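Rhusiopathiae surface protein B (Erysipelothrix rhusiopathiae, PDB 3V10) probably binds collagen as a cell-wall-anchored surface adhesin, the chain here being its collagen-binding region, which has an Ig-like fold. Local coordinates at residues F166-T172 / W183-S189; G213-V217 / H227-E231. The contacts are given in a common frame with arbitrary orientation. Residue numbers count along the deposited sequence, not the author numbering.

Both contacts belong to one five-stranded antiparallel sheet of the collagen-binding domain, ordered 167-173, 180-187, 260-269, 208-221, 224-229. Interaction 1 pairs the first two of these strands and interaction 2 the last two, so each is a hairpin at one border of the sheet, and strand 260-269 runs between them, bonded to W183, L185 and I187 on one side and to M216 on the other. Their centres lie about 15 Å apart and their nearest atoms about 7 Å apart, without touching. Y265 of the shared strand stacks on W183 of interaction 1 and touches S214 and I215 of interaction 2. No ligand is present in either contact.

Interaction 1 of 2, residues F166-T172 / W183-S189; sequences FYWKTGT and WWLNINS
W168 lays its indole over N186: with chi1 p (80°), its six-membered ring centroid sits 3.8 Å from N186 CB, a CH-pi contact over the face. Strands 167-172 and 183-187 run antiparallel (169°, axes 4.7 Å apart) in extended conformation. W168/N186 and T170/W184 are hydrogen-bonded pairs; Y167/I187, K169/L185 and G171/W183 are non-hydrogen-bonded. W184 N to T170 O and T170 N to W184 O both measure 3.0 Å; N186 N reaches W168 O at 2.9 Å, while W168 N to N186 O is weak at 3.3 Å. This is one of two border hairpins of a five-stranded antiparallel sheet in the Ig-like collagen-binding domain. N186 ND2 also donates to W168 O (3.0 Å) and to a water (2.9 Å) that bonds T170 OG1 (2.8 Å). On the other face, Y167 CD1 meets I187 CG1 (4.0 Å), and W183 stacks on Y265. Beyond the strands, at phi/psi 60/57, N188 N donates to F166 O (2.7 Å) and N188 CA sits over the F166 ring, 4.0 Å from the centroid.

Interaction 2 of 2, residues G213-V217 / H227-E231; sequences GSIMV and HISAE
Two strong backbone hydrogen bonds fix this contact, both between V217 and I228: V217 N donates to I228 O at 2.8 Å and almost straight (175°), and I228 N donates to V217 O, also at 2.8 Å (160°). They define an antiparallel hydrogen-bonded pair with CA atoms 5.2 Å apart. One step on, M216 and S229 form a non-hydrogen-bonded pair, CA to CA 4.3 Å, whose side chains diverge. Both segments are extended here, M216 at phi/psi -134/165 and S229 at -96/168. Segment 227-231 then turns into helix 230-236, with A230 at -62/-40, and the pairing finishes in a weak bond from A230 N to I215 O (3.3 Å, 135°). S229 occupies the N-cap of that helix: its OG, with chi1 p, accepts from the backbone N of A232. On its other edge M216 is backbone-bonded to T264 of strand 260-269, and M216 O also has a weak bond with T264 OG1. H227, chi1 t, swings its ring back so that CE1 lies 3.8 Å from M216 CB, while its ND1 bonds D218. M216, m at both chi1 and chi2, brings SD to 3.7 Å from S229 CA. V217 and I228 put their side chains on one face, V217 CB 4.2 Å from I228 CG1; nearby, I215 CG2 packs on A230 CB at 3.7 Å. I215 also touches V242, and V217 touches I240. The segments thus join the edge hairpin 208-221/224-229 of the collagen-binding domain to the start of a short helix. Main-chain bonds therefore set the register while side chains add apolar packing, and the S229 cap satisfies a first-turn amide as strand gives way to helix.

Interaction 1 of 2, residues F166-T172 / W183-S189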
loop_
_atom_site.group_PDB
_atom_site.type_symbol
_atom_site.label_atom_id
_atom_site.label_comp_id
_atom_site.label_asym_id
_atom_site.label_seq_id
_atom_site.Cartn_x
_atom_site.Cartn_y
_atom_site.Cartn_z
ATOM N N PHE A 166 -12.453 -20.257 -7.438
ATOM C CA PHE A 166 -12.853 -19.770 -8.746
ATOM C C PHE A 166 -12.641 -18.285 -8.980
ATOM O O PHE A 166 -12.238 -17.887 -10.068
ATOM C CB PHE A 166 -14.315 -20.112 -9.022
ATOM C CG PHE A 166 -14.758 -19.748 -10.405
ATOM C CD1 PHE A 166 -15.255 -18.479 -10.684
ATOM C CD2 PHE A 166 -14.652 -20.669 -11.444
ATOM C CE1 PHE A 166 -15.638 -18.135 -11.977
ATOM C CE2 PHE A 166 -15.032 -20.334 -12.739
ATOM C CZ PHE A 166 -15.526 -19.063 -13.007
ATOM N N TYR A 167 -12.921 -17.462 -7.978
ATOM C CA TYR A 167 -12.752 -16.021 -8.149
ATOM C C TYR A 167 -12.392 -15.280 -6.878
ATOM O O TYR A 167 -12.971 -15.514 -5.819
ATOM C CB TYR A 167 -14.034 -15.399 -8.722
ATOM C CG TYR A 167 -14.025 -13.872 -8.745
ATOM C CD1 TYR A 167 -13.188 -13.181 -9.610
ATOM C CD2 TYR A 167 -14.823 -13.135 -7.869
ATOM C CE1 TYR A 167 -13.137 -11.785 -9.606
ATOM C CE2 TYR A 167 -14.784 -11.740 -7.849
ATOM C CZ TYR A 167 -13.932 -11.072 -8.727
ATOM O OH TYR A 167 -13.863 -9.702 -8.728
ATOM N N TRP A 168 -11.421 -14.382 -6.991
ATOM C CA TRP A 168 -11.043 -13.546 -5.863
ATOM C C TRP A 168 -10.322 -12.329 -6.417
ATOM O O TRP A 168 -9.753 -12.369 -7.507
ATOM C CB TRP A 168 -10.171 -14.308 -4.857
ATOM C CG TRP A 168 -8.736 -14.428 -5.224
ATOM C CD1 TRP A 168 -7.736 -13.542 -4.933
ATOM C CD2 TRP A 168 -8.127 -15.506 -5.935
ATOM N NE1 TRP A 168 -6.536 -14.009 -5.419
ATOM C CE2 TRP A 168 -6.749 -15.212 -6.040
ATOM C CE3 TRP A 168 -8.611 -16.695 -6.495
ATOM C CZ2 TRP A 168 -5.847 -16.067 -6.684
ATOM C CZ3 TRP A 168 -7.711 -17.549 -7.136
ATOM C CH2 TRP A 168 -6.346 -17.226 -7.223
ATOM N N LYS A 169 -10.382 -11.238 -5.669
ATOM C CA LYS A 169 -9.749 -10.001 -6.081
ATOM C C LYS A 169 -8.754 -9.543 -5.021
ATOM O O LYS A 169 -8.934 -9.798 -3.835
ATOM C CB LYS A 169 -10.821 -8.932 -6.291
ATOM C CG LYS A 169 -11.591 -8.594 -5.040
ATOM C CD LYS A 169 -11.098 -7.294 -4.457
ATOM C CE LYS A 169 -11.613 -6.112 -5.255
ATOM N NZ LYS A 169 -11.253 -6.186 -6.694
ATOM N N THR A 170 -7.697 -8.871 -5.460
ATOM C CA THR A 170 -6.681 -8.377 -4.541
ATOM C C THR A 170 -6.244 -6.992 -4.978
ATOM O O THR A 170 -6.531 -6.562 -6.094
ATOM C CB THR A 170 -5.437 -9.291 -4.514
ATOM O OG1 THR A 170 -4.741 -9.187 -5.761
ATOM C CG2 THR A 170 -5.838 -10.733 -4.285
ATOM N N GLY A 171 -5.551 -6.293 -4.092
ATOM C CA GLY A 171 -5.096 -4.957 -4.426
ATOM C C GLY A 171 -4.027 -4.486 -3.471
ATOM O O GLY A 171 -3.910 -4.987 -2.351
ATOM N N THR A 172 -3.233 -3.525 -3.921
ATOM C CA THR A 172 -2.183 -2.972 -3.083
ATOM C C THR A 172 -1.744 -1.636 -3.658
ATOM O O THR A 172 -2.180 -1.237 -4.745
ATOM C CB THR A 172 -0.970 -3.933 -2.977
ATOM O OG1 THR A 172 -0.065 -3.442 -1.978
ATOM C CG2 THR A 172 -0.241 -4.055 -4.316
ATOM N N TRP A 183 -4.602 -3.416 -8.976
ATOM C CA TRP A 183 -5.622 -4.408 -8.645
ATOM C C TRP A 183 -5.619 -5.627 -9.553
ATOM O O TRP A 183 -5.190 -5.559 -10.704
ATOM C CB TRP A 183 -7.006 -3.756 -8.664
ATOM C CG TRP A 183 -7.068 -2.497 -7.864
ATOM C CD1 TRP A 183 -6.666 -1.258 -8.261
ATOM C CD2 TRP A 183 -7.507 -2.360 -6.507
ATOM N NE1 TRP A 183 -6.824 -0.356 -7.242
ATOM C CE2 TRP A 183 -7.337 -1.006 -6.150
ATOM C CE3 TRP A 183 -8.024 -3.250 -5.557
ATOM C CZ2 TRP A 183 -7.668 -0.516 -4.882
ATOM C CZ3 TRP A 183 -8.355 -2.762 -4.295
ATOM C CH2 TRP A 183 -8.175 -1.411 -3.969
ATOM N N TRP A 184 -6.121 -6.741 -9.018
ATOM C CA TRP A 184 -6.181 -8.012 -9.737
ATOM C C TRP A 184 -7.522 -8.712 -9.583
ATOM O O TRP A 184 -7.974 -8.927 -8.463
ATOM C CB TRP A 184 -5.127 -8.988 -9.195
ATOM C CG TRP A 184 -3.710 -8.650 -9.499
ATOM C CD1 TRP A 184 -2.949 -9.156 -10.512
ATOM C CD2 TRP A 184 -2.873 -7.736 -8.783
ATOM N NE1 TRP A 184 -1.690 -8.618 -10.470
ATOM C CE2 TRP A 184 -1.613 -7.741 -9.419
ATOM C CE3 TRP A 184 -3.064 -6.913 -7.665
ATOM C CZ2 TRP A 184 -0.544 -6.953 -8.976
ATOM C CZ3 TRP A 184 -2.003 -6.127 -7.223
ATOM C CH2 TRP A 184 -0.758 -6.155 -7.881
ATOM N N LEU A 185 -8.152 -9.063 -10.701
ATOM C CA LEU A 185 -9.400 -9.824 -10.670
ATOM C C LEU A 185 -8.990 -11.204 -11.202
ATOM O O LEU A 185 -8.684 -11.355 -12.383
ATOM C CB LEU A 185 -10.464 -9.209 -11.590
ATOM C CG LEU A 185 -10.827 -7.734 -11.408
ATOM C CD1 LEU A 185 -12.019 -7.397 -12.313
ATOM C CD2 LEU A 185 -11.162 -7.444 -9.959
ATOM N N ASN A 186 -8.963 -12.204 -10.329
ATOM C CA ASN A 186 -8.560 -13.553 -10.727
ATOM C C ASN A 186 -9.779 -14.407 -11.047
ATOM O O ASN A 186 -10.439 -14.918 -10.147
ATOM C CB ASN A 186 -7.746 -14.176 -9.595
ATOM C CG ASN A 186 -6.599 -13.284 -9.161
ATOM O OD1 ASN A 186 -5.551 -13.249 -9.804
ATOM N ND2 ASN A 186 -6.801 -12.539 -8.084
ATOM N N ILE A 187 -10.053 -14.574 -12.339
ATOM C CA ILE A 187 -11.218 -15.318 -12.797
ATOM C C ILE A 187 -10.921 -16.714 -13.317
ATOM O O ILE A 187 -10.143 -16.898 -14.252
ATOM C CB ILE A 187 -11.953 -14.537 -13.904
ATOM C CG1 ILE A 187 -12.183 -13.098 -13.438
ATOM C CG2 ILE A 187 -13.281 -15.213 -14.234
ATOM C CD1 ILE A 187 -12.737 -12.178 -14.512
ATOM N N ASN A 188 -11.568 -17.691 -12.698
ATOM C CA ASN A 188 -11.419 -19.087 -13.066
ATOM C C ASN A 188 -10.002 -19.635 -12.954
ATOM O O ASN A 188 -9.443 -20.142 -13.931
ATOM C CB ASN A 188 -11.952 -19.324 -14.483
ATOM C CG ASN A 188 -12.255 -20.782 -14.740
ATOM O OD1 ASN A 188 -12.108 -21.614 -13.845
ATOM N ND2 ASN A 188 -12.682 -21.104 -15.956
ATOM N N SER A 189 -9.422 -19.529 -11.762
ATOM C CA SER A 189 -8.088 -20.062 -11.510
ATOM C C SER A 189 -8.111 -21.584 -11.679
ATOM O O SER A 189 -7.172 -22.165 -12.223
ATOM C CB SER A 189 -7.618 -19.725 -10.088
ATOM O OG SER A 189 -7.244 -18.366 -9.963
HETATM O O HOH W 1 -4.218 -11.587 -7.090
#

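Interaction 2 of 2, residues G213-V217 / H227-E231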
loop_
_atom_site.group_PDB
_atom_site.type_symbol
_atom_site.label_atom_id
_atom_site.label_comp_id
_atom_site.label_asym_id
_atom_site.label_seq_id
_atom_site.Cartn_x
_atom_site.Cartn_y
_atom_site.Cartn_z
ATOM N N GLY A 213 -7.007 3.702 -19.483
ATOM C CA GLY A 213 -6.115 2.867 -20.273
ATOM C C GLY A 213 -5.193 1.910 -19.538
ATOM O O GLY A 213 -4.261 1.371 -20.140
ATOM N N SER A 214 -5.453 1.656 -18.259
ATOM C CA SER A 214 -4.577 0.778 -17.483
ATOM C C SER A 214 -5.025 -0.678 -17.401
ATOM O O SER A 214 -4.375 -1.488 -16.739
ATOM C CB SER A 214 -4.435 1.319 -16.061
ATOM O OG SER A 214 -5.669 1.210 -15.375
ATOM N N ILE A 215 -6.126 -1.011 -18.062
ATOM C CA ILE A 215 -6.640 -2.381 -18.009
ATOM C C ILE A 215 -5.950 -3.344 -18.961
ATOM O O ILE A 215 -5.901 -3.105 -20.164
ATOM C CB ILE A 215 -8.142 -2.417 -18.324
ATOM C CG1 ILE A 215 -8.901 -1.533 -17.331
ATOM C CG2 ILE A 215 -8.649 -3.849 -18.255
ATOM C CD1 ILE A 215 -10.376 -1.405 -17.650
ATOM N N MET A 216 -5.431 -4.438 -18.414
ATOM C CA MET A 216 -4.771 -5.461 -19.213
ATOM C C MET A 216 -5.320 -6.804 -18.738
ATOM O O MET A 216 -5.938 -6.881 -17.679
ATOM C CB MET A 216 -3.254 -5.400 -19.017
ATOM C CG MET A 216 -2.612 -4.061 -19.411
ATOM S SD MET A 216 -2.610 -3.727 -21.192
ATOM C CE MET A 216 -3.567 -2.279 -21.312
ATOM N N VAL A 217 -5.114 -7.862 -19.513
ATOM C CA VAL A 217 -5.633 -9.171 -19.119
ATOM C C VAL A 217 -4.657 -10.304 -19.401
ATOM O O VAL A 217 -4.083 -10.369 -20.479
ATOM C CB VAL A 217 -6.941 -9.505 -19.880
ATOM C CG1 VAL A 217 -7.549 -10.782 -19.334
ATOM C CG2 VAL A 217 -7.924 -8.351 -19.777
ATOM N N HIS A 227 -0.230 -12.219 -22.187
ATOM C CA HIS A 227 -0.550 -10.977 -21.499
ATOM C C HIS A 227 -1.057 -10.028 -22.583
ATOM O O HIS A 227 -0.273 -9.532 -23.391
ATOM C CB HIS A 227 0.714 -10.422 -20.829
ATOM C CG HIS A 227 0.490 -9.161 -20.051
ATOM N ND1 HIS A 227 -0.377 -9.087 -18.982
ATOM C CD2 HIS A 227 1.026 -7.924 -20.185
ATOM C CE1 HIS A 227 -0.365 -7.860 -18.491
ATOM N NE2 HIS A 227 0.477 -7.135 -19.204
ATOM N N ILE A 228 -2.367 -9.790 -22.611
ATOM C CA ILE A 228 -2.956 -8.924 -23.631
ATOM C C ILE A 228 -3.617 -7.664 -23.070
ATOM O O ILE A 228 -3.660 -7.453 -21.857
ATOM C CB ILE A 228 -4.003 -9.694 -24.486
ATOM C CG1 ILE A 228 -5.222 -10.065 -23.637
ATOM C CG2 ILE A 228 -3.367 -10.959 -25.070
ATOM C CD1 ILE A 228 -6.320 -10.783 -24.424
ATOM N N SER A 229 -4.129 -6.827 -23.965
ATOM C CA SER A 229 -4.775 -5.583 -23.559
ATOM C C SER A 229 -6.281 -5.755 -23.467
ATOM O O SER A 229 -6.828 -6.758 -23.919
ATOM C CB SER A 229 -4.470 -4.470 -24.564
ATOM O OG SER A 229 -5.106 -4.730 -25.805
ATOM N N ALA A 230 -6.943 -4.766 -22.878
ATOM C CA ALA A 230 -8.390 -4.785 -22.745
ATOM C C ALA A 230 -9.000 -4.790 -24.139
ATOM O O ALA A 230 -9.979 -5.481 -24.395
ATOM C CB ALA A 230 -8.859 -3.558 -21.984
ATOM N N GLU A 231 -8.412 -4.007 -25.038
ATOM C CA GLU A 231 -8.894 -3.913 -26.413
ATOM C C GLU A 231 -8.875 -5.261 -27.132
ATOM O O GLU A 231 -9.820 -5.609 -27.841
ATOM C CB GLU A 231 -8.045 -2.908 -27.192
ATOM C CG GLU A 231 -8.226 -1.454 -26.767
ATOM C CD GLU A 231 -7.849 -1.182 -25.314
ATOM O OE1 GLU A 231 -6.810 -1.695 -24.843
ATOM O OE2 GLU A 231 -8.594 -0.433 -24.644
#